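Local atomic coordinates of twin-arginine translocation pathway signal (Rhodoferax ferrireducens, PDB entry 5IM2), a protein that probably serves as the extracytoplasmic solute-binding component of a TRAP transporter and binds benzoate in its ligand pocket. Residues Ser76-Gly81 / Ile283-Gly288; Gln103-Val108 / Phe157-Val162; Phe123-Val128 / Arg346-Arg351; Pro132-Asn137 / Ala359-His364; Ala216-Leu221 / Pro237-His242. All blocks are in the same frame, centred on the assembly; numbering follows the deposited sequence.

Interaction 1: Ser76-Gly81 / Ile283-Gly288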
# COMPACT_ATOMS: atom_id res chain seq x y z
N SER A 76 -15.91 -15.92 8.04
CA SER A 76 -16.88 -16.98 7.82
C SER A 76 -16.90 -17.96 8.99
O SER A 76 -17.97 -18.30 9.51
CB SER A 76 -16.57 -17.70 6.51
OG SER A 76 -17.00 -16.89 5.44
N LYS A 77 -15.72 -18.41 9.42
CA LYS A 77 -15.66 -19.41 10.50
C LYS A 77 -16.24 -18.86 11.79
O LYS A 77 -17.01 -19.54 12.48
CB LYS A 77 -14.21 -19.85 10.69
CG LYS A 77 -13.90 -20.45 12.06
CD LYS A 77 -12.42 -20.75 12.22
CE LYS A 77 -12.14 -22.24 12.20
NZ LYS A 77 -12.71 -22.92 13.40
N GLU A 78 -15.88 -17.62 12.14
CA GLU A 78 -16.36 -17.02 13.37
C GLU A 78 -17.88 -16.80 13.34
O GLU A 78 -18.52 -16.76 14.40
CB GLU A 78 -15.61 -15.70 13.62
CG GLU A 78 -15.82 -15.09 15.00
CD GLU A 78 -15.14 -13.72 15.16
OE1 GLU A 78 -14.12 -13.46 14.47
OE2 GLU A 78 -15.65 -12.91 15.97
N SER A 79 -18.46 -16.70 12.15
CA SER A 79 -19.91 -16.56 12.01
C SER A 79 -20.62 -17.90 11.88
O SER A 79 -21.82 -17.93 11.62
CB SER A 79 -20.24 -15.67 10.80
OG SER A 79 -19.98 -16.34 9.57
N GLY A 80 -19.91 -19.01 12.07
CA GLY A 80 -20.52 -20.31 11.87
C GLY A 80 -21.06 -20.50 10.48
O GLY A 80 -22.06 -21.22 10.29
N GLY A 81 -20.44 -19.86 9.49
CA GLY A 81 -20.84 -19.97 8.11
C GLY A 81 -21.99 -19.08 7.71
O GLY A 81 -22.45 -19.16 6.56
N ILE A 283 -18.15 -8.75 11.86
CA ILE A 283 -17.41 -7.84 11.00
C ILE A 283 -16.59 -6.86 11.85
O ILE A 283 -15.39 -6.64 11.59
CB ILE A 283 -18.36 -7.11 10.03
CG1 ILE A 283 -18.94 -8.08 9.00
CG2 ILE A 283 -17.65 -5.99 9.28
CD1 ILE A 283 -17.94 -8.69 8.04
N ASP A 284 -17.22 -6.26 12.87
CA ASP A 284 -16.51 -5.28 13.72
C ASP A 284 -15.32 -5.92 14.43
O ASP A 284 -14.26 -5.29 14.58
CB ASP A 284 -17.46 -4.68 14.75
CG ASP A 284 -18.45 -3.72 14.15
OD1 ASP A 284 -18.26 -3.28 13.00
OD2 ASP A 284 -19.41 -3.38 14.88
N ASN A 285 -15.48 -7.16 14.89
CA ASN A 285 -14.39 -7.87 15.56
C ASN A 285 -13.20 -8.08 14.64
O ASN A 285 -12.07 -8.29 15.11
CB ASN A 285 -14.89 -9.25 16.03
CG ASN A 285 -15.87 -9.20 17.19
OD1 ASN A 285 -16.03 -8.18 17.88
ND2 ASN A 285 -16.51 -10.33 17.44
N ASN A 286 -13.43 -8.04 13.34
CA ASN A 286 -12.41 -8.24 12.33
C ASN A 286 -12.15 -6.94 11.57
O ASN A 286 -11.79 -6.96 10.39
CB ASN A 286 -12.82 -9.37 11.40
CG ASN A 286 -12.72 -10.70 12.09
OD1 ASN A 286 -11.62 -11.25 12.23
ND2 ASN A 286 -13.85 -11.20 12.60
N SER A 287 -12.35 -5.82 12.25
CA SER A 287 -12.07 -4.49 11.76
C SER A 287 -11.27 -3.75 12.81
O SER A 287 -11.27 -4.11 13.99
CB SER A 287 -13.34 -3.67 11.48
OG SER A 287 -14.28 -4.38 10.70
N GLY A 288 -10.58 -2.71 12.37
CA GLY A 288 -10.02 -1.74 13.29
C GLY A 288 -8.52 -1.85 13.48
O GLY A 288 -7.79 -2.29 12.60

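Interaction 2: Gln103-Val108 / Phe157-Val162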
# COMPACT_ATOMS: atom_id res chain seq x y z
N GLN A 103 -16.76 1.26 -6.54
CA GLN A 103 -17.62 0.09 -6.66
C GLN A 103 -18.20 -0.32 -5.31
O GLN A 103 -19.36 -0.74 -5.24
CB GLN A 103 -16.86 -1.09 -7.26
CG GLN A 103 -16.54 -0.95 -8.74
CD GLN A 103 -15.62 -2.04 -9.26
OE1 GLN A 103 -15.15 -2.91 -8.51
NE2 GLN A 103 -15.32 -1.99 -10.56
N ALA A 104 -17.40 -0.24 -4.25
CA ALA A 104 -17.93 -0.51 -2.91
C ALA A 104 -18.89 0.58 -2.50
O ALA A 104 -20.01 0.31 -2.06
CB ALA A 104 -16.80 -0.64 -1.88
N LYS A 105 -18.47 1.83 -2.66
CA LYS A 105 -19.33 2.95 -2.33
C LYS A 105 -20.68 2.81 -3.02
O LYS A 105 -21.73 3.05 -2.40
CB LYS A 105 -18.64 4.27 -2.70
CG LYS A 105 -19.51 5.47 -2.48
CD LYS A 105 -18.91 6.70 -3.11
CE LYS A 105 -19.86 7.86 -2.95
NZ LYS A 105 -20.50 8.21 -4.25
N ASP A 106 -20.68 2.44 -4.31
CA ASP A 106 -21.91 2.39 -5.10
C ASP A 106 -22.70 1.10 -4.92
O ASP A 106 -23.82 0.99 -5.44
CB ASP A 106 -21.60 2.57 -6.59
CG ASP A 106 -21.08 3.96 -6.93
OD1 ASP A 106 -21.03 4.87 -6.08
OD2 ASP A 106 -20.70 4.14 -8.10
N GLY A 107 -22.14 0.11 -4.23
CA GLY A 107 -22.84 -1.12 -3.99
C GLY A 107 -22.85 -2.08 -5.16
O GLY A 107 -23.68 -2.99 -5.19
N VAL A 108 -21.98 -1.85 -6.13
CA VAL A 108 -21.68 -2.85 -7.16
C VAL A 108 -21.12 -4.10 -6.51
O VAL A 108 -21.48 -5.24 -6.87
CB VAL A 108 -20.70 -2.25 -8.17
CG1 VAL A 108 -20.34 -3.26 -9.23
CG2 VAL A 108 -21.31 -1.02 -8.82
N PHE A 157 -12.99 9.16 4.42
CA PHE A 157 -13.58 7.94 3.90
C PHE A 157 -15.03 7.78 4.36
O PHE A 157 -15.52 6.66 4.47
CB PHE A 157 -12.79 6.72 4.35
CG PHE A 157 -11.40 6.59 3.74
CD1 PHE A 157 -11.23 6.24 2.41
CD2 PHE A 157 -10.26 6.77 4.53
CE1 PHE A 157 -9.96 6.09 1.87
CE2 PHE A 157 -8.99 6.63 3.97
CZ PHE A 157 -8.85 6.28 2.65
N LYS A 158 -15.71 8.89 4.65
CA LYS A 158 -17.02 8.80 5.31
C LYS A 158 -18.09 8.22 4.41
O LYS A 158 -19.18 7.90 4.90
CB LYS A 158 -17.46 10.17 5.81
CG LYS A 158 -17.70 11.20 4.72
CD LYS A 158 -18.20 12.51 5.31
CE LYS A 158 -18.70 13.45 4.23
NZ LYS A 158 -17.90 14.70 4.16
N ASP A 159 -17.80 8.03 3.12
CA ASP A 159 -18.78 7.47 2.21
C ASP A 159 -18.72 5.95 2.15
O ASP A 159 -19.54 5.34 1.44
CB ASP A 159 -18.65 8.10 0.80
CG ASP A 159 -17.22 8.13 0.28
OD1 ASP A 159 -16.29 7.82 1.04
OD2 ASP A 159 -17.04 8.50 -0.91
N THR A 160 -17.84 5.32 2.94
CA THR A 160 -17.83 3.88 3.11
C THR A 160 -17.69 3.56 4.59
O THR A 160 -17.47 4.44 5.43
CB THR A 160 -16.70 3.20 2.31
OG1 THR A 160 -15.40 3.63 2.75
CG2 THR A 160 -16.90 3.45 0.80
N GLN A 161 -17.83 2.28 4.89
CA GLN A 161 -17.50 1.74 6.20
C GLN A 161 -16.08 1.16 6.11
O GLN A 161 -15.87 0.11 5.50
CB GLN A 161 -18.54 0.70 6.61
CG GLN A 161 -18.27 -0.05 7.89
CD GLN A 161 -18.26 0.81 9.13
OE1 GLN A 161 -17.60 0.48 10.11
NE2 GLN A 161 -18.99 1.90 9.11
N VAL A 162 -15.11 1.86 6.68
CA VAL A 162 -13.73 1.39 6.62
C VAL A 162 -13.53 0.30 7.66
O VAL A 162 -13.75 0.49 8.87
CB VAL A 162 -12.73 2.53 6.79
CG1 VAL A 162 -11.28 2.01 6.83
CG2 VAL A 162 -12.88 3.48 5.60
O HOH W 1 -20.97 3.01 0.87

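Interaction 3: Phe123-Val128 / Arg346-Arg351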
# COMPACT_ATOMS: atom_id res chain seq x y z
N PHE A 123 -7.92 11.21 -1.84
CA PHE A 123 -7.71 10.92 -0.42
C PHE A 123 -6.41 11.58 0.03
O PHE A 123 -5.40 10.92 0.28
CB PHE A 123 -7.70 9.42 -0.16
CG PHE A 123 -8.88 8.71 -0.68
CD1 PHE A 123 -10.13 8.84 -0.06
CD2 PHE A 123 -8.80 7.93 -1.84
CE1 PHE A 123 -11.26 8.19 -0.55
CE2 PHE A 123 -9.91 7.28 -2.32
CZ PHE A 123 -11.15 7.40 -1.67
N PRO A 124 -6.40 12.92 0.13
CA PRO A 124 -5.13 13.61 0.36
C PRO A 124 -4.54 13.38 1.73
O PRO A 124 -3.31 13.36 1.85
CB PRO A 124 -5.50 15.08 0.15
CG PRO A 124 -6.96 15.16 0.42
CD PRO A 124 -7.51 13.85 -0.08
N ARG A 125 -5.34 13.23 2.79
CA ARG A 125 -4.72 13.23 4.12
C ARG A 125 -4.03 11.91 4.47
O ARG A 125 -3.04 11.90 5.22
CB ARG A 125 -5.77 13.57 5.17
CG ARG A 125 -6.19 15.01 5.15
CD ARG A 125 -7.42 15.24 5.97
NE ARG A 125 -8.60 14.82 5.23
CZ ARG A 125 -9.85 15.07 5.61
NH1 ARG A 125 -10.10 15.70 6.76
NH2 ARG A 125 -10.85 14.66 4.86
N ILE A 126 -4.51 10.77 3.94
CA ILE A 126 -3.87 9.51 4.27
C ILE A 126 -2.48 9.41 3.64
O ILE A 126 -1.65 8.58 4.05
CB ILE A 126 -4.76 8.33 3.83
CG1 ILE A 126 -4.24 7.05 4.47
CG2 ILE A 126 -4.82 8.19 2.33
CD1 ILE A 126 -5.03 5.79 4.07
N GLU A 127 -2.20 10.27 2.66
CA GLU A 127 -0.93 10.27 1.95
C GLU A 127 0.28 10.60 2.82
O GLU A 127 1.41 10.41 2.37
CB GLU A 127 -0.93 11.31 0.82
CG GLU A 127 -1.84 11.10 -0.35
CD GLU A 127 -1.74 12.29 -1.33
OE1 GLU A 127 -1.36 13.43 -0.92
OE2 GLU A 127 -2.04 12.08 -2.52
N VAL A 128 0.07 11.08 4.05
CA VAL A 128 1.18 11.40 4.93
C VAL A 128 2.07 10.16 5.12
O VAL A 128 3.28 10.27 5.33
CB VAL A 128 0.62 11.95 6.26
CG1 VAL A 128 -0.09 10.88 7.07
CG2 VAL A 128 1.73 12.63 7.06
N ARG A 346 -5.84 23.01 1.16
CA ARG A 346 -7.10 22.26 1.16
C ARG A 346 -7.94 22.54 2.41
O ARG A 346 -9.02 21.95 2.54
CB ARG A 346 -6.81 20.77 1.03
CG ARG A 346 -6.25 20.42 -0.31
CD ARG A 346 -5.84 18.98 -0.31
NE ARG A 346 -5.25 18.54 -1.56
CZ ARG A 346 -5.92 17.96 -2.55
NH1 ARG A 346 -7.23 17.74 -2.45
NH2 ARG A 346 -5.28 17.59 -3.64
N GLY A 347 -7.48 23.43 3.28
CA GLY A 347 -8.21 23.80 4.48
C GLY A 347 -7.91 22.94 5.68
O GLY A 347 -8.58 23.08 6.71
N PHE A 348 -6.97 22.01 5.55
CA PHE A 348 -6.54 21.14 6.64
C PHE A 348 -5.36 21.75 7.37
O PHE A 348 -4.73 22.70 6.90
CB PHE A 348 -6.14 19.78 6.10
CG PHE A 348 -7.19 19.13 5.26
CD1 PHE A 348 -8.51 19.06 5.69
CD2 PHE A 348 -6.86 18.59 4.03
CE1 PHE A 348 -9.48 18.46 4.89
CE2 PHE A 348 -7.81 18.01 3.24
CZ PHE A 348 -9.12 17.94 3.66
N ASP A 349 -5.04 21.18 8.53
CA ASP A 349 -3.93 21.64 9.37
C ASP A 349 -2.72 20.75 9.08
O ASP A 349 -2.46 19.78 9.78
CB ASP A 349 -4.32 21.59 10.84
CG ASP A 349 -3.27 22.22 11.75
OD1 ASP A 349 -2.13 22.48 11.28
OD2 ASP A 349 -3.62 22.44 12.93
N GLY A 350 -1.99 21.10 8.02
CA GLY A 350 -1.01 20.17 7.47
C GLY A 350 0.12 19.88 8.44
O GLY A 350 0.57 18.74 8.57
N ARG A 351 0.60 20.91 9.12
CA ARG A 351 1.62 20.74 10.15
C ARG A 351 1.14 19.81 11.26
O ARG A 351 1.89 18.93 11.70
CB ARG A 351 1.99 22.11 10.73
CG ARG A 351 2.99 22.06 11.88
CD ARG A 351 4.23 21.29 11.49
NE ARG A 351 4.71 21.68 10.16
CZ ARG A 351 5.56 20.96 9.43
NH1 ARG A 351 6.02 19.81 9.88
NH2 ARG A 351 5.94 21.40 8.23

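Interaction 4: Pro132-Asn137 / Ala359-His364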
# COMPACT_ATOMS: atom_id res chain seq x y z
N PRO A 132 8.48 10.49 2.22
CA PRO A 132 9.76 9.78 2.32
C PRO A 132 10.13 9.48 3.77
O PRO A 132 9.97 10.32 4.66
CB PRO A 132 10.75 10.76 1.66
CG PRO A 132 9.92 11.46 0.69
CD PRO A 132 8.59 11.68 1.37
N PHE A 133 10.60 8.26 3.99
CA PHE A 133 11.22 7.87 5.27
C PHE A 133 10.29 8.15 6.46
O PHE A 133 10.67 8.82 7.44
CB PHE A 133 12.58 8.55 5.42
CG PHE A 133 13.56 8.13 4.35
CD1 PHE A 133 14.20 6.92 4.43
CD2 PHE A 133 13.79 8.92 3.25
CE1 PHE A 133 15.05 6.51 3.47
CE2 PHE A 133 14.65 8.52 2.27
CZ PHE A 133 15.31 7.31 2.38
N MET A 134 9.05 7.66 6.35
CA MET A 134 8.04 7.74 7.42
C MET A 134 7.92 6.44 8.22
O MET A 134 7.77 6.48 9.45
CB MET A 134 6.67 8.08 6.86
CG MET A 134 6.51 9.47 6.33
SD MET A 134 6.54 10.71 7.65
CE MET A 134 5.05 10.32 8.50
N MET A 135 8.00 5.30 7.56
CA MET A 135 7.63 4.04 8.19
C MET A 135 8.77 3.45 9.01
O MET A 135 9.93 3.55 8.66
CB MET A 135 7.20 3.02 7.13
CG MET A 135 6.96 1.62 7.66
SD MET A 135 6.44 0.43 6.40
CE MET A 135 7.61 0.76 5.20
N THR A 136 8.39 2.80 10.12
CA THR A 136 9.31 1.93 10.84
C THR A 136 9.14 0.51 10.30
O THR A 136 9.88 0.10 9.38
CB THR A 136 9.04 2.02 12.34
OG1 THR A 136 7.67 1.77 12.58
CG2 THR A 136 9.35 3.39 12.86
N ASN A 137 8.15 -0.23 10.80
CA ASN A 137 7.73 -1.50 10.19
C ASN A 137 6.25 -1.42 9.82
O ASN A 137 5.52 -0.55 10.29
CB ASN A 137 8.00 -2.67 11.14
CG ASN A 137 7.22 -2.57 12.40
OD1 ASN A 137 6.06 -2.87 12.40
ND2 ASN A 137 7.87 -2.15 13.50
N ALA A 359 4.22 10.98 15.46
CA ALA A 359 4.02 10.56 16.84
C ALA A 359 3.32 9.21 16.91
O ALA A 359 3.63 8.38 17.79
CB ALA A 359 3.20 11.60 17.61
N LEU A 360 2.32 8.99 16.05
CA LEU A 360 1.55 7.74 16.09
C LEU A 360 2.40 6.57 15.64
O LEU A 360 2.32 5.47 16.21
CB LEU A 360 0.26 7.87 15.25
CG LEU A 360 -0.85 8.76 15.84
CD1 LEU A 360 -2.08 8.87 14.95
CD2 LEU A 360 -1.27 8.25 17.23
N ILE A 361 3.25 6.79 14.64
CA ILE A 361 4.20 5.75 14.23
C ILE A 361 5.13 5.41 15.39
O ILE A 361 5.39 4.24 15.69
CB ILE A 361 4.98 6.23 12.99
CG1 ILE A 361 4.02 6.28 11.81
CG2 ILE A 361 6.17 5.32 12.71
CD1 ILE A 361 4.59 6.95 10.54
N ALA A 362 5.63 6.45 16.07
CA ALA A 362 6.50 6.23 17.23
C ALA A 362 5.81 5.43 18.32
O ALA A 362 6.41 4.52 18.91
CB ALA A 362 6.95 7.58 17.78
N LYS A 363 4.56 5.78 18.63
CA LYS A 363 3.82 5.11 19.69
C LYS A 363 3.56 3.65 19.36
O LYS A 363 3.71 2.77 20.21
CB LYS A 363 2.50 5.80 19.92
CG LYS A 363 1.71 5.16 21.03
CD LYS A 363 0.54 5.99 21.40
CE LYS A 363 -0.54 5.87 20.37
NZ LYS A 363 -1.78 6.59 20.77
N HIS A 364 3.08 3.38 18.16
CA HIS A 364 2.75 2.00 17.86
C HIS A 364 3.96 1.14 17.60
O HIS A 364 3.86 -0.08 17.62
CB HIS A 364 1.78 1.94 16.69
CG HIS A 364 0.40 2.36 17.06
ND1 HIS A 364 -0.48 1.55 17.75
CD2 HIS A 364 -0.25 3.54 16.87
CE1 HIS A 364 -1.61 2.21 17.96
NE2 HIS A 364 -1.49 3.42 17.43

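Interaction 5: Ala216-Leu221 / Pro237-His242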
# COMPACT_ATOMS: atom_id res chain seq x y z
N ALA A 216 -0.73 -3.30 -14.35
CA ALA A 216 -0.25 -2.69 -15.57
C ALA A 216 1.27 -2.81 -15.73
O ALA A 216 1.80 -2.49 -16.80
CB ALA A 216 -0.66 -1.21 -15.60
N ILE A 217 1.99 -3.26 -14.70
CA ILE A 217 3.44 -3.13 -14.70
C ILE A 217 4.07 -4.07 -15.71
O ILE A 217 4.96 -3.64 -16.46
CB ILE A 217 4.02 -3.32 -13.29
CG1 ILE A 217 3.69 -2.09 -12.44
CG2 ILE A 217 5.53 -3.49 -13.32
CD1 ILE A 217 3.97 -2.27 -10.98
N PRO A 218 3.65 -5.34 -15.79
CA PRO A 218 4.26 -6.24 -16.79
C PRO A 218 4.18 -5.74 -18.23
O PRO A 218 5.18 -5.76 -18.95
CB PRO A 218 3.47 -7.54 -16.60
CG PRO A 218 3.07 -7.53 -15.20
CD PRO A 218 2.79 -6.10 -14.85
N ASP A 219 2.99 -5.32 -18.68
CA ASP A 219 2.85 -4.85 -20.06
C ASP A 219 3.68 -3.60 -20.29
O ASP A 219 4.19 -3.38 -21.39
CB ASP A 219 1.37 -4.57 -20.38
CG ASP A 219 1.18 -3.76 -21.68
OD1 ASP A 219 1.08 -4.37 -22.77
OD2 ASP A 219 1.11 -2.51 -21.62
N ALA A 220 3.87 -2.78 -19.25
CA ALA A 220 4.70 -1.59 -19.40
C ALA A 220 6.18 -1.95 -19.42
O ALA A 220 6.95 -1.39 -20.23
CB ALA A 220 4.40 -0.60 -18.28
N LEU A 221 6.61 -2.87 -18.57
CA LEU A 221 7.99 -3.34 -18.64
C LEU A 221 8.28 -3.95 -20.01
O LEU A 221 9.34 -3.69 -20.60
CB LEU A 221 8.28 -4.34 -17.51
CG LEU A 221 8.63 -3.75 -16.12
CD1 LEU A 221 8.77 -4.87 -15.11
CD2 LEU A 221 9.88 -2.91 -16.10
N PRO A 237 6.86 -11.47 -7.07
CA PRO A 237 6.59 -12.70 -7.83
C PRO A 237 5.19 -12.79 -8.40
O PRO A 237 4.99 -13.52 -9.38
CB PRO A 237 6.84 -13.82 -6.82
CG PRO A 237 7.51 -13.18 -5.66
CD PRO A 237 7.18 -11.74 -5.66
N SER A 238 4.20 -12.10 -7.82
CA SER A 238 2.83 -12.22 -8.31
C SER A 238 2.67 -11.59 -9.68
O SER A 238 1.74 -11.98 -10.41
CB SER A 238 1.83 -11.57 -7.32
OG SER A 238 1.79 -10.14 -7.47
N VAL A 239 3.54 -10.64 -10.04
CA VAL A 239 3.56 -10.01 -11.35
C VAL A 239 4.81 -10.40 -12.13
O VAL A 239 5.13 -9.76 -13.15
CB VAL A 239 3.43 -8.48 -11.25
CG1 VAL A 239 1.98 -8.12 -10.99
CG2 VAL A 239 4.36 -7.88 -10.17
N LYS A 240 5.52 -11.42 -11.68
CA LYS A 240 6.68 -11.97 -12.37
C LYS A 240 7.68 -10.87 -12.68
O LYS A 240 8.32 -10.85 -13.73
CB LYS A 240 6.25 -12.75 -13.63
CG LYS A 240 5.40 -14.00 -13.34
CD LYS A 240 3.91 -13.68 -13.19
CE LYS A 240 3.23 -13.40 -14.54
NZ LYS A 240 1.99 -12.57 -14.41
N VAL A 241 7.83 -9.93 -11.75
CA VAL A 241 8.76 -8.82 -11.98
C VAL A 241 10.21 -9.27 -11.82
O VAL A 241 11.10 -8.67 -12.44
CB VAL A 241 8.40 -7.63 -11.05
CG1 VAL A 241 9.63 -6.76 -10.74
CG2 VAL A 241 7.33 -6.79 -11.73
N HIS A 242 10.46 -10.33 -11.07
CA HIS A 242 11.81 -10.87 -11.02
C HIS A 242 12.22 -11.50 -12.35
O HIS A 242 13.42 -11.70 -12.58
CB HIS A 242 11.94 -11.91 -9.90
CG HIS A 242 11.07 -13.11 -10.09
ND1 HIS A 242 9.69 -13.04 -10.12
CD2 HIS A 242 11.38 -14.41 -10.25
CE1 HIS A 242 9.20 -14.25 -10.30
NE2 HIS A 242 10.20 -15.10 -10.38

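Interaction 1: Ser76-Gly81 / Ile283-Gly288
Glu-78 faces Asn-285 and Asn-286 where two helices end. Glu-78 closes helix 62-78, and Gly-80, with positive phi, is the C-prime residue of its Schellman motif. Gly-81 N bonds back to Ser-76 O (2.9 Å) and Gly-80 N to Lys-77 O. Helix 277-285 runs out near the two asparagines. There Ile-283 O accepts from Asn-286 N on one face of its carbonyl plane and from Ser-287 OG (2.7 Å) on the other.

The Glu-78 carboxylate spans both asparagines. CG stands anti to the backbone N (chi1 -169°) and the chain runs on extended, so the two oxygens reach across. Asn-286 ND2 donates to Glu-78 OE1 at 2.9 Å, from above the carboxylate plane. Asn-285 ND2 donates to Glu-78 OE2 at 3.1 Å, and here carboxylate and amide lie nearly coplanar. Both bonds are close to straight. Asn-286 ND2 also donates to Ile-282 O, and Asn-286 O accepts from Trp-71 NE1, which helps fix the residue.

The arrangement is a polar link between two helix C-termini. It ties helix 62-78 to helix 277-285 within the five-stranded half of a fold consistent with a type II solute-binding protein.

Interaction 2: Gln103-Val108 / Phe157-Val162
Lys-105 meets Asp-159 and Thr-160 by its aliphatic part, not by its amine. Two of the contacts are apolar. Thr-160 CG2 sits beside the root of the lysine, 4.0 Å from Lys-105 CB, and further out Lys-105 CE packs on Asp-159 CB. The lysine chain passes the aspartate at about a right angle. Its CD and CE are also van der Waals neighbours of the carboxylate: Lys-105 CD lies 3.4 Å from Asp-159 OD2, with CE almost as near.

The charges are opposite but do not pair. Lys-105 is extended as far as CE and then bends at chi4 (-107°), leaving NZ 4.8 Å from Asp-159 OD2. The amine makes a long salt bridge with its neighbour, Lys-105 NZ to Asp-106 OD1 at 3.8 Å. The attraction to Asp-159 is likely to be a weak, longer-range one.

Polar links run through a water and through Tyr-101. The water donates to Asp-159 O at 2.8 Å and, weakly, to Lys-105 O. Tyr-101 OH is hydrogen-bonded to both Asp-159 OD1 and Thr-160 OG1. Replacing Asp-159 by an alanine would probably leave the Tyr-101 hydroxyl without its carboxylate partner and open a gap beside the lysine methylenes.

Backbone turns shape both sides. Gly-107 ends its helix in a Schellman motif, and Phe-157 to Thr-160 form a type I beta turn. Helix 100-106 belongs to the beta-alpha-beta crossover between parallel strands 83-88 and 111-114. The contact sets its C-terminal end against the turn that leads into edge strand 161-167 of the same sheet.

Interaction 3: Phe123-Val128 / Arg346-Arg351
Arg-346 and Phe-348 belong to a helix-to-helix junction that packs on Pro-124 and Arg-125. Gly-347, with positive phi, ends helix 334-345 in a Schellman motif, and Asp-349 is the N-cap of helix 350-367. The partner is the loop between strand 111-114 and helix 138-152.

The centre of the contact is a cation-pi stack. The Arg-125 guanidinium lies flat on Phe-348, with planes 12° apart and centres 4.0 Å apart. Arg-125 NH1 comes to 3.4 Å from Phe-348 CE1. A bend at chi3 (-78°) lets the arginine follow the ring, and its CD makes a CH-pi contact 3.7 Å above the ring centre. Arg-346 O lies over the opposite face.

Salt bridges hold the guanidinium level: Arg-125 NH2 to Asp-155 and Arg-125 NE to Glu-156. A leucine in place of Arg-125 would probably leave both acids without their mate and the Phe-348 face without its flat cation.

Arg-346, itself salt-bridged to Asp-342, stretches over Pro-124. Pro-124 CB sits on one face of this second guanidinium, 3.9 Å from Arg-346 NE. Beside it, Pro-124 CG touches Phe-348 CE2 at 4.1 Å.

Interaction 4: Pro132-Asn137 / Ala359-His364
The flat group that meets Ile-361 is the peptide carbonyl of Met-134. Ile-361 CD1 comes from one side of the carbonyl plane, well off it, and stands 3.4 Å from Met-134 O. Ile-361 CG2 lies out beyond the same oxygen, at 3.8 Å. The imidazole of His-364 is turned from this contact: its ND1 is hydrogen-bonded to Arg-143 and its NE2 to Glu-147, both on helix 138-152.

This is loop-on-helix packing. The loop that leads from strand 111-114 to helix 138-152 lies against the C-terminal helix 350-367. The joint is largely buried and ties the C-terminal helix to the solute-binding fold. Asn-137 ends the loop as the N-cap of helix 138-152, its OD1 bonded to Ala-140 N.

Ile-361 carries the contact from the helix side. Its CG1 branch is anti to the carbonyl carbon (chi1 -69°), which sends CD1 to Met-134 and leaves CG2 for Thr-136. The Met-134 chain is bent at chi2 and chi3. That folds its CE back to meet Ile-361 CD1 at 4.0 Å, the two side chains crossing at about a right angle. Phe-129 also touches Ile-361.

Thr-136 divides its roles. Its hydroxyl OG1 is hydrogen-bonded to Ser-365 OG, an atom that also bonds to Ile-361 O in the same helix. Its methyl is turned to the isoleucine, Thr-136 CG2 standing 3.7 Å from Ile-361 CG2.

Interaction 5: Ala216-Leu221 / Pro237-His242
Val-241 packs against Ile-217 and Leu-221, one helical turn apart. Its CG2 methyl touches both: Val-241 CG2 is 4.1 Å from Ile-217 CG2 and equally far from Leu-221 CD1. Leu-221 meets the valine at about a right angle, whereas Ile-217 comes in at a slant. Next to this trio, Pro-218 presses its ring on Val-239. Pro-218 CG is 3.7 Å from Val-239 O and 4.1 Å from Val-239 CB. Apart from the proline's approach to Val-239 O, this is apolar packing, and most of it is buried.

The torsions explain the approach. Ile-217 CG2 is anti to the backbone N, with CG1 beside that N (chi1 -73°), so the branch methyl faces Val-241. Backbone bonds hold the helical face in register, among them Leu-221 N to Ile-217 O at 2.8 Å.

Helix 217-223 belongs to the beta-alpha-beta crossover between parallel strands 208-211 and 228-232 of the six-stranded sheet. The chain then leaves strand 228-232 and returns over this helix as 237-242. A 3-10 segment that began earlier in the chain runs through Pro-237 and Ser-238, and Lys-240 N bonds to Pro-237 O. Lys-240 takes positive phi (53°), which turns the chain between the two valines.

Further out, Leu-244 packs on both Pro-218 and Leu-221. Leu-231, a residue of the benzoate pocket, touches both Ile-217 and Val-241. The Ile-217 side chain is itself about 6 Å from the bound benzoate.

How the interactions relate
From the N terminus, interactions 1, 2, 3 and 4 open in turn at 76-81, 103-108, 123-128 and 132-137. Interaction 2 closes first, at 157-162, crossing 3 and 4. Interaction 5 opens and closes next, in series with 2. Interaction 1 then closes at 283-288, with 2 and 5 nested inside it, and it also crosses 3 and 4. Interactions 3 and 4 cross each other and close last, at the start and in the second half of helix 350-367, so the C-terminal helix returns to the loop before helix 138-152. Phe-157 of interaction 2 stacks on Phe-123 of interaction 3. Interactions 1 and 2 join helices and a turn around the five-stranded sheet; interaction 5 belongs to the six-stranded one.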